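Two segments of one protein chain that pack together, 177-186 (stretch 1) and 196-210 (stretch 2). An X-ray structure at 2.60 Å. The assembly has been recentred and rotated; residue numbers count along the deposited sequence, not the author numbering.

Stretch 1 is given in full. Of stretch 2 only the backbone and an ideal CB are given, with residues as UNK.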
# COMPACT_ATOMS: atom_id res chain seq x y z
N SER A 177 7.89 -3.71 -5.48
CA SER A 177 7.77 -2.62 -6.44
C SER A 177 7.12 -3.11 -7.73
O SER A 177 5.93 -2.85 -7.97
CB SER A 177 9.16 -2.03 -6.75
OG SER A 177 9.73 -1.43 -5.60
N VAL A 178 7.89 -3.81 -8.55
CA VAL A 178 7.42 -4.36 -9.82
C VAL A 178 7.29 -5.87 -9.71
O VAL A 178 6.59 -6.52 -10.49
CB VAL A 178 8.42 -4.06 -10.97
CG1 VAL A 178 9.78 -4.71 -10.68
CG2 VAL A 178 7.86 -4.57 -12.30
N ARG A 179 7.98 -6.41 -8.72
CA ARG A 179 7.97 -7.84 -8.49
C ARG A 179 7.68 -8.09 -7.02
O ARG A 179 8.50 -7.79 -6.15
CB ARG A 179 9.33 -8.41 -8.87
CG ARG A 179 9.44 -9.89 -8.72
CD ARG A 179 10.84 -10.30 -9.04
NE ARG A 179 11.78 -9.66 -8.13
CZ ARG A 179 13.09 -9.90 -8.11
NH1 ARG A 179 13.61 -10.76 -8.97
NH2 ARG A 179 13.86 -9.29 -7.22
N PRO A 180 6.49 -8.63 -6.71
CA PRO A 180 6.09 -8.92 -5.33
C PRO A 180 6.76 -10.18 -4.79
O PRO A 180 6.18 -11.26 -4.84
CB PRO A 180 4.58 -9.07 -5.44
CG PRO A 180 4.42 -9.70 -6.79
CD PRO A 180 5.38 -8.89 -7.64
N VAL A 181 7.97 -10.04 -4.27
CA VAL A 181 8.72 -11.17 -3.74
C VAL A 181 9.11 -11.00 -2.28
O VAL A 181 9.63 -11.93 -1.65
CB VAL A 181 10.00 -11.42 -4.55
CG1 VAL A 181 9.67 -12.07 -5.86
CG2 VAL A 181 10.71 -10.10 -4.79
N THR A 182 8.87 -9.82 -1.73
CA THR A 182 9.23 -9.58 -0.34
C THR A 182 8.78 -10.73 0.55
O THR A 182 9.61 -11.48 1.08
CB THR A 182 8.66 -8.25 0.14
OG1 THR A 182 7.23 -8.24 -0.03
CG2 THR A 182 9.26 -7.12 -0.68
N HIS A 183 7.46 -10.90 0.69
CA HIS A 183 6.88 -11.97 1.50
C HIS A 183 7.47 -13.33 1.16
O HIS A 183 7.59 -14.20 2.02
CB HIS A 183 5.35 -12.01 1.31
CG HIS A 183 4.91 -12.42 -0.06
ND1 HIS A 183 4.47 -13.70 -0.34
CD2 HIS A 183 4.77 -11.72 -1.20
CE1 HIS A 183 4.07 -13.76 -1.60
NE2 HIS A 183 4.25 -12.57 -2.15
N LEU A 184 7.84 -13.51 -0.10
CA LEU A 184 8.42 -14.78 -0.52
C LEU A 184 9.82 -14.93 0.05
O LEU A 184 10.28 -16.04 0.28
CB LEU A 184 8.47 -14.84 -2.05
CG LEU A 184 7.12 -14.77 -2.77
CD1 LEU A 184 7.35 -14.61 -4.26
CD2 LEU A 184 6.31 -16.02 -2.47
N VAL A 185 10.48 -13.80 0.28
CA VAL A 185 11.83 -13.83 0.82
C VAL A 185 11.80 -13.91 2.34
O VAL A 185 12.59 -14.62 2.96
CB VAL A 185 12.61 -12.57 0.37
CG1 VAL A 185 14.02 -12.59 0.95
CG2 VAL A 185 12.66 -12.52 -1.14
N GLY A 186 10.86 -13.17 2.94
CA GLY A 186 10.73 -13.17 4.38
C GLY A 186 10.32 -14.53 4.91
O GLY A 186 10.56 -14.86 6.07
N UNK A 196 17.45 -19.81 -0.64
CA UNK A 196 16.25 -19.46 -1.39
C UNK A 196 15.88 -17.99 -1.21
O UNK A 196 15.51 -17.33 -2.18
CB UNK A 196 15.08 -20.35 -0.96
N UNK A 197 15.97 -17.49 0.01
CA UNK A 197 15.64 -16.10 0.29
C UNK A 197 16.51 -15.15 -0.53
O UNK A 197 16.06 -14.09 -0.96
CB UNK A 197 15.80 -15.81 1.78
N UNK A 198 17.77 -15.53 -0.73
CA UNK A 198 18.69 -14.71 -1.50
C UNK A 198 18.42 -14.86 -2.99
O UNK A 198 18.44 -13.89 -3.74
CB UNK A 198 20.14 -15.08 -1.18
N UNK A 199 18.17 -16.09 -3.42
CA UNK A 199 17.91 -16.35 -4.83
C UNK A 199 16.58 -15.75 -5.29
O UNK A 199 16.49 -15.25 -6.41
CB UNK A 199 17.92 -17.86 -5.09
N UNK A 200 15.57 -15.81 -4.44
CA UNK A 200 14.26 -15.26 -4.77
C UNK A 200 14.33 -13.77 -5.06
O UNK A 200 13.47 -13.22 -5.75
CB UNK A 200 13.27 -15.52 -3.63
N UNK A 201 15.35 -13.10 -4.53
CA UNK A 201 15.51 -11.66 -4.71
C UNK A 201 16.51 -11.37 -5.83
O UNK A 201 16.30 -10.50 -6.67
CB UNK A 201 15.97 -11.00 -3.41
N UNK A 202 17.60 -12.12 -5.84
CA UNK A 202 18.62 -11.94 -6.86
C UNK A 202 18.05 -12.31 -8.23
O UNK A 202 18.16 -11.54 -9.19
CB UNK A 202 19.86 -12.78 -6.54
N UNK A 203 17.43 -13.49 -8.31
CA UNK A 203 16.82 -14.01 -9.53
C UNK A 203 15.29 -14.01 -9.41
O UNK A 203 14.72 -13.06 -8.89
CB UNK A 203 17.33 -15.42 -9.82
N UNK A 204 14.64 -15.06 -9.89
CA UNK A 204 13.18 -15.16 -9.83
C UNK A 204 12.47 -14.10 -10.66
O UNK A 204 12.07 -13.05 -10.15
CB UNK A 204 12.71 -15.06 -8.38
N UNK A 205 12.26 -14.38 -11.95
CA UNK A 205 11.60 -13.47 -12.89
C UNK A 205 10.08 -13.43 -12.76
O UNK A 205 9.46 -14.40 -12.34
CB UNK A 205 11.97 -13.87 -14.32
N UNK A 206 9.48 -12.29 -13.11
CA UNK A 206 8.04 -12.14 -13.05
C UNK A 206 7.47 -11.68 -14.40
O UNK A 206 8.13 -10.96 -15.15
CB UNK A 206 7.66 -11.15 -11.95
N UNK A 207 6.23 -12.09 -14.71
CA UNK A 207 5.57 -11.73 -15.97
C UNK A 207 5.34 -10.24 -16.17
O UNK A 207 4.82 -9.82 -17.20
CB UNK A 207 4.22 -12.45 -16.06
N UNK A 208 5.74 -9.44 -15.18
CA UNK A 208 5.57 -7.99 -15.26
C UNK A 208 6.81 -7.34 -15.88
O UNK A 208 6.72 -6.32 -16.55
CB UNK A 208 5.30 -7.40 -13.87
N UNK A 209 7.96 -7.95 -15.63
CA UNK A 209 9.23 -7.43 -16.13
C UNK A 209 9.40 -7.71 -17.61
O UNK A 209 8.76 -8.61 -18.16
CB UNK A 209 10.40 -8.03 -15.35
N UNK A 210 10.28 -6.95 -18.28
CA UNK A 210 10.53 -7.14 -19.71
C UNK A 210 11.19 -8.50 -19.93
O UNK A 210 12.04 -8.91 -19.14
CB UNK A 210 11.41 -6.02 -20.27

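Position 196 has nothing of the first stretch within 5.5 Å of its CB, so almost any residue would serve; it is Lys196, whose chain leads away. At 197 the backbone is helical and comes close to Val185, the two CA atoms 4.5 Å apart. The ideal CB already lies 3.6 Å from Val185 O, which favours a small side chain. Ala197 is found, its CB 3.8 Å from Val185 CG1. Positions 198 and 199 point away, leaving the choice open; they are Ala198 and Leu199.

Position 200 turns toward the first stretch, its CB 3.9 Å from Val185 CG2 and near Val181 CB. The valine side chains make this surface mostly apolar, with Leu184 O at its side, which suits leucine, isoleucine, valine or methionine. Leu200 sets CD1 4.1 Å from Leu184 CB and 3.1 Å from Leu184 O. At 201 the CB points sideways, 4.3 Å from Val185 CG2 and 4.7 Å from Arg179 NH2, so an aliphatic or aromatic residue could fit beside the guanidinium. Tyr201 places a ring face toward Arg179 NH2, but the cation-pi distance, 5.7 Å from Arg179 CZ to the ring centroid, allows at most a weak attraction. Arg179 NH2 also donates a hydrogen bond to Tyr201 O at 2.8 Å.

Positions 202 and 203 point away and carry Ile202 and Ala203, the latter leaving helical angles. At 204 phi is positive (65°), a conformation easiest for glycine, yet the CB faces Arg179 NH1 at 4.4 Å, so an acidic or partly aliphatic chain is also plausible. The residue is Glu204. Its CG lies 4.2 Å from Val181 CG1, while its carbonyl accepts a hydrogen bond from Arg179 NH1 (NH1 to O, 3.0 Å). Position 205 points away, and its phi of -77° allows the proline found, Pro205.

At 206 the CB lies 3.9 Å from Arg179 CG, with Pro180 beyond; a large apolar or aromatic residue would cover them. Phe206 lays its ring face against Arg179 CG, 3.3 Å from the centroid, in a CH-pi contact. Its CE1 meets Pro180 CD at 3.2 Å, and its CZ reaches Val181 CG1 at 3.4 Å.

Position 207, in a type I turn, is out of reach and suits Pro207. At 208 the CB lies 3.7 Å from Val178 O, and aliphatic carbons could flank Val178; Glu208 CG lies 3.6 Å from Val178 CG2. Position 209 points sideways, but a long acidic chain could approach Arg179. Glu209 does so: OE2 lies 4.4 Å from Arg179 NE, well out of the guanidinium plane, and accepts a hydrogen bond from Phe206 N at 3.0 Å. Position 210 is out of reach, and its phi of -66° allows Pro210.

Stretch 2 196-210: KAALLYIAEPFPEEP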
# COMPACT_ATOMS: atom_id res chain seq x y z
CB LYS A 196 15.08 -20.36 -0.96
CG LYS A 196 15.34 -21.86 -1.17
CD LYS A 196 15.65 -22.17 -2.64
CE LYS A 196 16.05 -23.62 -2.85
NZ LYS A 196 16.38 -23.90 -4.28
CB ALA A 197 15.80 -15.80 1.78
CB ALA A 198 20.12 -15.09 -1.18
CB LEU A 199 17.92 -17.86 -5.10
CG LEU A 199 19.16 -18.44 -5.78
CD1 LEU A 199 20.43 -18.03 -5.03
CD2 LEU A 199 19.02 -19.96 -5.83
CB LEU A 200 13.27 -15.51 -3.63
CG LEU A 200 12.78 -16.94 -3.40
CD1 LEU A 200 11.99 -17.00 -2.10
CD2 LEU A 200 11.92 -17.39 -4.57
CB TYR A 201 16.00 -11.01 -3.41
CG TYR A 201 16.00 -9.49 -3.43
CD1 TYR A 201 14.82 -8.78 -3.21
CD2 TYR A 201 17.16 -8.78 -3.72
CE1 TYR A 201 14.80 -7.38 -3.28
CE2 TYR A 201 17.15 -7.39 -3.80
CZ TYR A 201 15.97 -6.70 -3.58
OH TYR A 201 15.95 -5.33 -3.70
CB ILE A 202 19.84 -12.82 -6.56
CG1 ILE A 202 20.45 -12.39 -5.22
CG2 ILE A 202 20.83 -12.73 -7.71
CD1 ILE A 202 21.46 -13.36 -4.64
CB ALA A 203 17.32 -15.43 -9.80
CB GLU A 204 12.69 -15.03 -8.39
CG GLU A 204 11.17 -15.13 -8.27
CD GLU A 204 10.69 -16.55 -8.01
OE1 GLU A 204 11.29 -17.51 -8.56
OE2 GLU A 204 9.72 -16.69 -7.25
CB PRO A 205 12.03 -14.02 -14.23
CG PRO A 205 12.00 -15.49 -13.98
CD PRO A 205 12.70 -15.60 -12.64
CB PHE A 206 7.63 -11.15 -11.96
CG PHE A 206 7.48 -11.77 -10.59
CD1 PHE A 206 6.57 -11.25 -9.68
CD2 PHE A 206 8.23 -12.89 -10.22
CE1 PHE A 206 6.42 -11.81 -8.42
CE2 PHE A 206 8.09 -13.46 -8.96
CZ PHE A 206 7.18 -12.93 -8.06
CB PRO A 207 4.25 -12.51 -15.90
CG PRO A 207 3.95 -12.48 -14.44
CD PRO A 207 5.29 -12.81 -13.83
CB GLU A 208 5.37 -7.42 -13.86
CG GLU A 208 4.99 -5.96 -13.86
CD GLU A 208 3.50 -5.77 -13.95
OE1 GLU A 208 2.87 -6.53 -14.72
OE2 GLU A 208 2.97 -4.88 -13.25
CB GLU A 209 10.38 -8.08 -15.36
CG GLU A 209 10.25 -8.03 -13.85
CD GLU A 209 11.36 -8.78 -13.16
OE1 GLU A 209 12.54 -8.38 -13.33
OE2 GLU A 209 11.07 -9.78 -12.47
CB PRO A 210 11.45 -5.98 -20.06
CG PRO A 210 12.19 -5.75 -18.79
CD PRO A 210 11.08 -5.82 -17.77
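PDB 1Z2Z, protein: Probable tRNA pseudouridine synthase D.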